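Local atomic coordinates of bottromycin amidohydrolase (Streptomyces purpureus, PDB entry 6I5S), a protein that probably hydrolyses an amide in a thiazoline-containing bottromycin precursor, as the zinc-dependent gatekeeper amidohydrolase of bottromycin biosynthesis. Residues Thr280-Arg283 with Arg284-Arg287; Arg287-Arg290 with Ala291-Gln294; Lys362-Ala365 with Glu366-Ala370. All coordinates share one frame; numbering follows the deposited sequence.

In the fold
After helix 273-280 the chain enters contact 1, where the Glu-282 side chain bridges to the turn at 283-287. Contact 2 follows directly, sharing Arg-287. The two touch where Pro-288 packs on Arg-283 and Glu-282. Neither nests within the other or crosses it; all three contacts lie in series. Much later comes contact 3, 362-370, which covers the later part of helix 358-369 and the residue after it. It touches contact 1, since Lys-362 and Arg-369 both reach Phe-285, whereas contact 2 stays about 5 Å away at the nearest atoms. Contacts 1 and 3 together tie the loop between helices 273-280 and 290-295 to helix 358-369, and contact 2 carries the chain into helix 290-295.

Contact 1. Residues Thr280-Arg283 with Arg284-Arg287; sequences TGER and RFTR
Glu-282 reaches forward with its carboxylate to the backbone N-H groups of Phe-285 and Thr-286. Two residues earlier, at Thr-280, an ST turn forms: OG1 accepts from Glu-282 N at 3.0 Å and also bonds Arg-277 O. Gly-281 then leaves the helix with positive phi (85°), a backbone shape in which any beta carbon would collide with Thr-280 O. At Glu-282 the side chain starts with CG wedged between the backbone N and the carbonyl carbon (chi1 66°), and a second bend at chi2 swings the carboxylate over the coming turn. OE2 takes a nearly straight bond from Phe-285 N (2.9 Å) on its syn lone pair. OE1 is gripped twice by Thr-286, by the backbone N at 2.7 Å on the syn side and by the hydroxyl OG1 at 2.6 Å on the anti side. The segment caught in this way is an alpha-turn, closed rather loosely by a weak bond from Arg-287 N to Arg-283 O (3.1 Å). With alanine at Glu-282 the N-H groups of Phe-285 and Thr-286 would probably lose their acceptor and the turn would be likelier to open. Arg-283 contributes chiefly that carbonyl oxygen, against which CG of Arg-287 also rests at 3.5 Å. Within the turn, Arg-284 lays its CG over the centre of the Phe-285 ring, 3.8 Å above the plane; the same ring has a cation-pi partner in Arg-369.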
loop_
_atom_site.group_PDB
_atom_site.type_symbol
_atom_site.label_atom_id
_atom_site.label_comp_id
_atom_site.label_asym_id
_atom_site.label_seq_id
_atom_site.Cartn_x
_atom_site.Cartn_y
_atom_site.Cartn_z
ATOM N N THR A 280 -1.773 17.256 6.810
ATOM C CA THR A 280 -2.378 18.585 6.963
ATOM C C THR A 280 -2.598 18.943 8.416
ATOM O O THR A 280 -2.663 20.131 8.750
ATOM C CB THR A 280 -3.743 18.690 6.292
ATOM O OG1 THR A 280 -4.663 17.798 6.920
ATOM C CG2 THR A 280 -3.684 18.485 4.790
ATOM N N GLY A 281 -2.738 17.941 9.278
ATOM C CA GLY A 281 -3.144 18.194 10.644
ATOM C C GLY A 281 -4.639 18.300 10.844
ATOM O O GLY A 281 -5.076 18.549 11.972
ATOM N N GLU A 282 -5.430 18.087 9.795
ATOM C CA GLU A 282 -6.885 18.039 9.917
ATOM C C GLU A 282 -7.298 16.815 10.742
ATOM O O GLU A 282 -6.546 15.832 10.892
ATOM C CB GLU A 282 -7.570 17.956 8.543
ATOM C CG GLU A 282 -7.281 16.628 7.782
ATOM C CD GLU A 282 -8.297 15.506 8.052
ATOM O OE1 GLU A 282 -7.877 14.349 8.376
ATOM O OE2 GLU A 282 -9.511 15.770 7.942
ATOM N N ARG A 283 -8.519 16.862 11.238
ATOM C CA ARG A 283 -8.990 15.802 12.116
ATOM C C ARG A 283 -10.201 15.058 11.575
ATOM O O ARG A 283 -10.509 13.966 12.070
ATOM C CB ARG A 283 -9.307 16.405 13.494
ATOM C CG ARG A 283 -8.123 17.192 14.071
ATOM C CD ARG A 283 -8.460 17.914 15.398
ATOM N NE ARG A 283 -8.457 16.981 16.511
ATOM C CZ ARG A 283 -8.514 17.341 17.784
ATOM N NH1 ARG A 283 -8.508 16.406 18.726
ATOM N NH2 ARG A 283 -8.577 18.627 18.105
ATOM N N ARG A 284 -10.876 15.587 10.560
ATOM C CA ARG A 284 -12.125 14.984 10.100
ATOM C C ARG A 284 -11.915 13.548 9.598
ATOM O O ARG A 284 -12.667 12.634 9.969
ATOM C CB ARG A 284 -12.752 15.857 9.005
ATOM C CG ARG A 284 -13.944 15.223 8.353
ATOM C CD ARG A 284 -14.793 16.199 7.503
ATOM N NE ARG A 284 -16.180 15.761 7.547
ATOM C CZ ARG A 284 -17.111 16.263 8.348
ATOM N NH1 ARG A 284 -16.849 17.302 9.136
ATOM N NH2 ARG A 284 -18.326 15.745 8.326
ATOM N N PHE A 285 -10.909 13.328 8.727
ATOM C CA PHE A 285 -10.679 12.000 8.173
ATOM C C PHE A 285 -9.523 11.260 8.821
ATOM O O PHE A 285 -9.525 10.029 8.806
ATOM C CB PHE A 285 -10.434 12.096 6.662
ATOM C CG PHE A 285 -11.659 12.591 5.911
ATOM C CD1 PHE A 285 -12.788 11.786 5.811
ATOM C CD2 PHE A 285 -11.695 13.881 5.382
ATOM C CE1 PHE A 285 -13.935 12.242 5.186
ATOM C CE2 PHE A 285 -12.831 14.349 4.746
ATOM C CZ PHE A 285 -13.947 13.535 4.634
ATOM N N THR A 286 -8.532 11.974 9.363
ATOM C CA THR A 286 -7.354 11.322 9.946
ATOM C C THR A 286 -7.642 10.859 11.366
ATOM O O THR A 286 -7.127 9.808 11.797
ATOM C CB THR A 286 -6.164 12.306 9.908
ATOM O OG1 THR A 286 -5.896 12.662 8.555
ATOM C CG2 THR A 286 -4.870 11.716 10.520
ATOM N N ARG A 287 -8.403 11.668 12.098
ATOM C CA ARG A 287 -8.880 11.376 13.443
ATOM C C ARG A 287 -7.739 10.996 14.389
ATOM O O ARG A 287 -7.766 9.946 15.026
ATOM C CB ARG A 287 -9.951 10.292 13.412
ATOM C CG ARG A 287 -10.926 10.467 12.228
ATOM C CD ARG A 287 -12.335 10.456 12.578
ATOM N NE ARG A 287 -12.699 9.406 13.504
ATOM C CZ ARG A 287 -13.140 9.584 14.737
ATOM N NH1 ARG A 287 -13.323 10.812 15.221
ATOM N NH2 ARG A 287 -13.415 8.509 15.478
#

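Contact 2. Residues Arg287-Arg290 with Ala291-Gln294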
loop_
_atom_site.group_PDB
_atom_site.type_symbol
_atom_site.label_atom_id
_atom_site.label_comp_id
_atom_site.label_asym_id
_atom_site.label_seq_id
_atom_site.Cartn_x
_atom_site.Cartn_y
_atom_site.Cartn_z
ATOM N N ARG A 287 -8.403 11.668 12.098
ATOM C CA ARG A 287 -8.880 11.376 13.443
ATOM C C ARG A 287 -7.739 10.996 14.389
ATOM O O ARG A 287 -7.766 9.946 15.026
ATOM C CB ARG A 287 -9.951 10.292 13.412
ATOM C CG ARG A 287 -10.926 10.467 12.228
ATOM C CD ARG A 287 -12.335 10.456 12.578
ATOM N NE ARG A 287 -12.699 9.406 13.504
ATOM C CZ ARG A 287 -13.140 9.584 14.737
ATOM N NH1 ARG A 287 -13.323 10.812 15.221
ATOM N NH2 ARG A 287 -13.415 8.509 15.478
ATOM N N PRO A 288 -6.733 11.852 14.516
ATOM C CA PRO A 288 -5.716 11.589 15.528
ATOM C C PRO A 288 -6.376 11.509 16.902
ATOM O O PRO A 288 -7.281 12.275 17.225
ATOM C CB PRO A 288 -4.763 12.780 15.400
ATOM C CG PRO A 288 -5.580 13.838 14.820
ATOM C CD PRO A 288 -6.541 13.170 13.893
ATOM N N SER A 289 -5.901 10.582 17.721
ATOM C CA SER A 289 -6.496 10.373 19.027
ATOM C C SER A 289 -5.479 9.677 19.908
ATOM O O SER A 289 -4.500 9.099 19.428
ATOM C CB SER A 289 -7.773 9.533 18.923
ATOM O OG SER A 289 -7.482 8.237 18.381
ATOM N N ARG A 290 -5.749 9.716 21.210
ATOM C CA ARG A 290 -4.953 8.945 22.161
ATOM C C ARG A 290 -5.025 7.460 21.853
ATOM O O ARG A 290 -4.047 6.736 22.049
ATOM C CB ARG A 290 -5.436 9.208 23.591
ATOM C CG ARG A 290 -4.756 8.373 24.674
ATOM C CD ARG A 290 -5.357 8.624 26.075
ATOM N NE ARG A 290 -5.286 10.038 26.465
ATOM C CZ ARG A 290 -6.321 10.878 26.527
ATOM N NH1 ARG A 290 -7.554 10.470 26.244
ATOM N NH2 ARG A 290 -6.121 12.143 26.888
ATOM N N ALA A 291 -6.171 6.978 21.374
ATOM C CA ALA A 291 -6.280 5.545 21.117
ATOM C C ALA A 291 -5.377 5.135 19.964
ATOM O O ALA A 291 -4.686 4.119 20.049
ATOM C CB ALA A 291 -7.742 5.170 20.838
ATOM N N VAL A 292 -5.317 5.951 18.889
ATOM C CA VAL A 292 -4.455 5.591 17.770
ATOM C C VAL A 292 -2.991 5.705 18.165
ATOM O O VAL A 292 -2.169 4.879 17.769
ATOM C CB VAL A 292 -4.772 6.437 16.528
ATOM C CG1 VAL A 292 -3.807 6.041 15.411
ATOM C CG2 VAL A 292 -6.141 6.190 16.077
ATOM N N LEU A 293 -2.633 6.712 18.962
ATOM C CA LEU A 293 -1.260 6.782 19.451
ATOM C C LEU A 293 -0.891 5.569 20.291
ATOM O O LEU A 293 0.252 5.105 20.241
ATOM C CB LEU A 293 -1.053 8.052 20.262
ATOM C CG LEU A 293 -0.960 9.347 19.515
ATOM C CD1 LEU A 293 -1.112 10.528 20.508
ATOM C CD2 LEU A 293 0.366 9.411 18.784
ATOM N N GLN A 294 -1.817 5.073 21.119
ATOM C CA GLN A 294 -1.535 3.871 21.885
ATOM C C GLN A 294 -1.274 2.693 20.955
ATOM O O GLN A 294 -0.471 1.800 21.274
ATOM C CB GLN A 294 -2.715 3.577 22.829
ATOM C CG GLN A 294 -2.483 2.424 23.772
ATOM C CD GLN A 294 -1.328 2.674 24.714
ATOM O OE1 GLN A 294 -1.393 3.539 25.582
ATOM N NE2 GLN A 294 -0.259 1.927 24.538
#
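The backbone runs extended through Ser-289 (phi -159°, psi 164°) and drops into helical angles at Arg-290, so that the carbonyls of Ser-289 and Arg-290 turn toward the N-H groups of the first helical turn. Leu-293 N bonds Ser-289 O at 3.1 Å, and one residue on Gln-294 N bonds Arg-290 O at 2.9 Å.

Ser-289 does the side-chain work. Its hydroxyl is held between the backbone N and the carbonyl carbon (chi1 61°), a setting that brings OG to Val-292 N at 3.2 Å in a fairly straight bond. The same oxygen also touches carbon: CG2 of Val-292 lies 3.4 Å from OG, beside the bond rather than in its way, and the methyl of Ala-291 approaches OG more distantly, at 3.9 Å, from the neighbouring position. CG of Leu-293 rests 3.5 Å from Ser-289 O, and CB of Gln-294 comes equally near Arg-290 O.

Val-292 and Leu-293 pack on Trp-304 of helix 301-313 and on Phe-353, and Leu-293 also touches Gln-305 of that same helix. Ala-291 and Val-292 meet Pro-459 near the end of the modelled chain, and the amide NE2 of Gln-294 bonds Ala-445 O, all of these partners lying later in the sequence.

With Ser-289 accepting from the N-H three residues on, just before the helix begins, OG takes up an N-H of the first helical turn, the standard serine N-cap, here at the start of the short helix 290-295.

Contact 3. Residues Lys362-Ala365 with Glu366-Ala370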
loop_
_atom_site.group_PDB
_atom_site.type_symbol
_atom_site.label_atom_id
_atom_site.label_comp_id
_atom_site.label_asym_id
_atom_site.label_seq_id
_atom_site.Cartn_x
_atom_site.Cartn_y
_atom_site.Cartn_z
ATOM N N LYS A 362 -8.929 3.756 4.074
ATOM C CA LYS A 362 -9.042 5.219 4.025
ATOM C C LYS A 362 -8.654 5.771 2.666
ATOM O O LYS A 362 -9.256 6.758 2.193
ATOM C CB LYS A 362 -8.196 5.874 5.097
ATOM C CG LYS A 362 -8.674 5.660 6.520
ATOM C CD LYS A 362 -8.030 6.685 7.414
ATOM C CE LYS A 362 -8.403 6.490 8.840
ATOM N NZ LYS A 362 -7.977 7.651 9.690
ATOM N N GLU A 363 -7.675 5.144 2.005
ATOM C CA GLU A 363 -7.273 5.628 0.695
ATOM C C GLU A 363 -8.320 5.266 -0.347
ATOM O O GLU A 363 -8.620 6.084 -1.216
ATOM C CB GLU A 363 -5.915 5.054 0.304
ATOM C CG GLU A 363 -5.397 5.549 -1.091
ATOM C CD GLU A 363 -5.100 6.988 -1.146
ATOM O OE1 GLU A 363 -5.272 7.653 -0.097
ATOM O OE2 GLU A 363 -4.701 7.502 -2.274
ATOM N N ILE A 364 -8.940 4.074 -0.243
ATOM C CA ILE A 364 -10.114 3.794 -1.081
ATOM C C ILE A 364 -11.186 4.855 -0.859
ATOM O O ILE A 364 -11.791 5.357 -1.816
ATOM C CB ILE A 364 -10.661 2.382 -0.813
ATOM C CG1 ILE A 364 -9.662 1.362 -1.437
ATOM C CG2 ILE A 364 -12.067 2.191 -1.402
ATOM C CD1 ILE A 364 -9.960 -0.048 -1.051
ATOM N N ALA A 365 -11.401 5.243 0.392
ATOM C CA ALA A 365 -12.413 6.274 0.673
ATOM C C ALA A 365 -12.034 7.628 0.054
ATOM O O ALA A 365 -12.885 8.318 -0.501
ATOM C CB ALA A 365 -12.606 6.395 2.188
ATOM N N GLU A 366 -10.762 8.029 0.139
ATOM C CA GLU A 366 -10.325 9.255 -0.529
ATOM C C GLU A 366 -10.597 9.214 -2.028
ATOM O O GLU A 366 -11.076 10.205 -2.606
ATOM C CB GLU A 366 -8.828 9.516 -0.327
ATOM C CG GLU A 366 -8.380 9.869 1.097
ATOM C CD GLU A 366 -8.598 11.294 1.502
ATOM O OE1 GLU A 366 -8.801 12.148 0.615
ATOM O OE2 GLU A 366 -8.552 11.584 2.732
ATOM N N LEU A 367 -10.275 8.091 -2.676
ATOM C CA LEU A 367 -10.435 7.993 -4.120
ATOM C C LEU A 367 -11.910 7.968 -4.519
ATOM O O LEU A 367 -12.304 8.596 -5.506
ATOM C CB LEU A 367 -9.713 6.734 -4.620
ATOM C CG LEU A 367 -8.183 6.816 -4.539
ATOM C CD1 LEU A 367 -7.584 5.440 -4.680
ATOM C CD2 LEU A 367 -7.688 7.731 -5.672
ATOM N N THR A 368 -12.758 7.279 -3.746
ATOM C CA THR A 368 -14.176 7.277 -4.099
ATOM C C THR A 368 -14.853 8.613 -3.765
ATOM O O THR A 368 -15.759 9.042 -4.497
ATOM C CB THR A 368 -14.913 6.110 -3.400
ATOM O OG1 THR A 368 -14.701 6.136 -1.978
ATOM C CG2 THR A 368 -14.391 4.786 -3.954
ATOM N N ARG A 369 -14.414 9.298 -2.691
ATOM C CA ARG A 369 -14.920 10.648 -2.422
ATOM C C ARG A 369 -14.641 11.582 -3.588
ATOM O O ARG A 369 -15.433 12.475 -3.867
ATOM C CB ARG A 369 -14.304 11.258 -1.155
ATOM C CG ARG A 369 -14.891 10.760 0.132
ATOM C CD ARG A 369 -14.576 11.671 1.323
ATOM N NE ARG A 369 -13.174 11.784 1.728
ATOM C CZ ARG A 369 -12.498 10.939 2.489
ATOM N NH1 ARG A 369 -13.037 9.851 2.984
ATOM N NH2 ARG A 369 -11.265 11.239 2.778
ATOM N N ALA A 370 -13.489 11.414 -4.247
ATOM C CA ALA A 370 -13.126 12.203 -5.420
ATOM C C ALA A 370 -13.918 11.838 -6.665
ATOM O O ALA A 370 -13.845 12.574 -7.662
ATOM C CB ALA A 370 -11.626 12.050 -5.687
HETATM O O HOH W 1 -10.298 8.638 4.055
#
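Lys-362 O accepts twice, from Glu-366 N at 2.8 Å and from a water at 2.8 Å, which in turn accepts from Arg-369 NH2. That nitrogen also makes a salt bridge with Glu-366 OE2 (2.7 Å); carboxylate oxygen and water both lie at the edge of the guanidinium, in its plane. OE2 has a second cation in Arg-277 NE, so it is shared between two arginines. The bend of the arginine at chi3 (-65°) folds its guanidinium back along the helix, one face over Ala-365 O and NH1 against Ala-365 CB at 3.6 Å. Such i to i+4 packing lies on the last turns of helix 358-369, whose regular bonds run from Leu-367 N to Glu-363 O, from Thr-368 N to Ile-364 O and from Arg-369 N to Ala-365 O. Thr-368 OG1 turns back on its own helix, 3.0 Å from Ile-364 O and 3.2 Å from Ala-365 O, with one proton for the two. Glu-363 spends its carboxylate on helix 273-280, OE1 accepting from Val-274 N and OE2 from Leu-273 N. Lys-362 NZ is satisfied by a salt bridge to Asp-458 and a hydrogen bond to Phe-285 O.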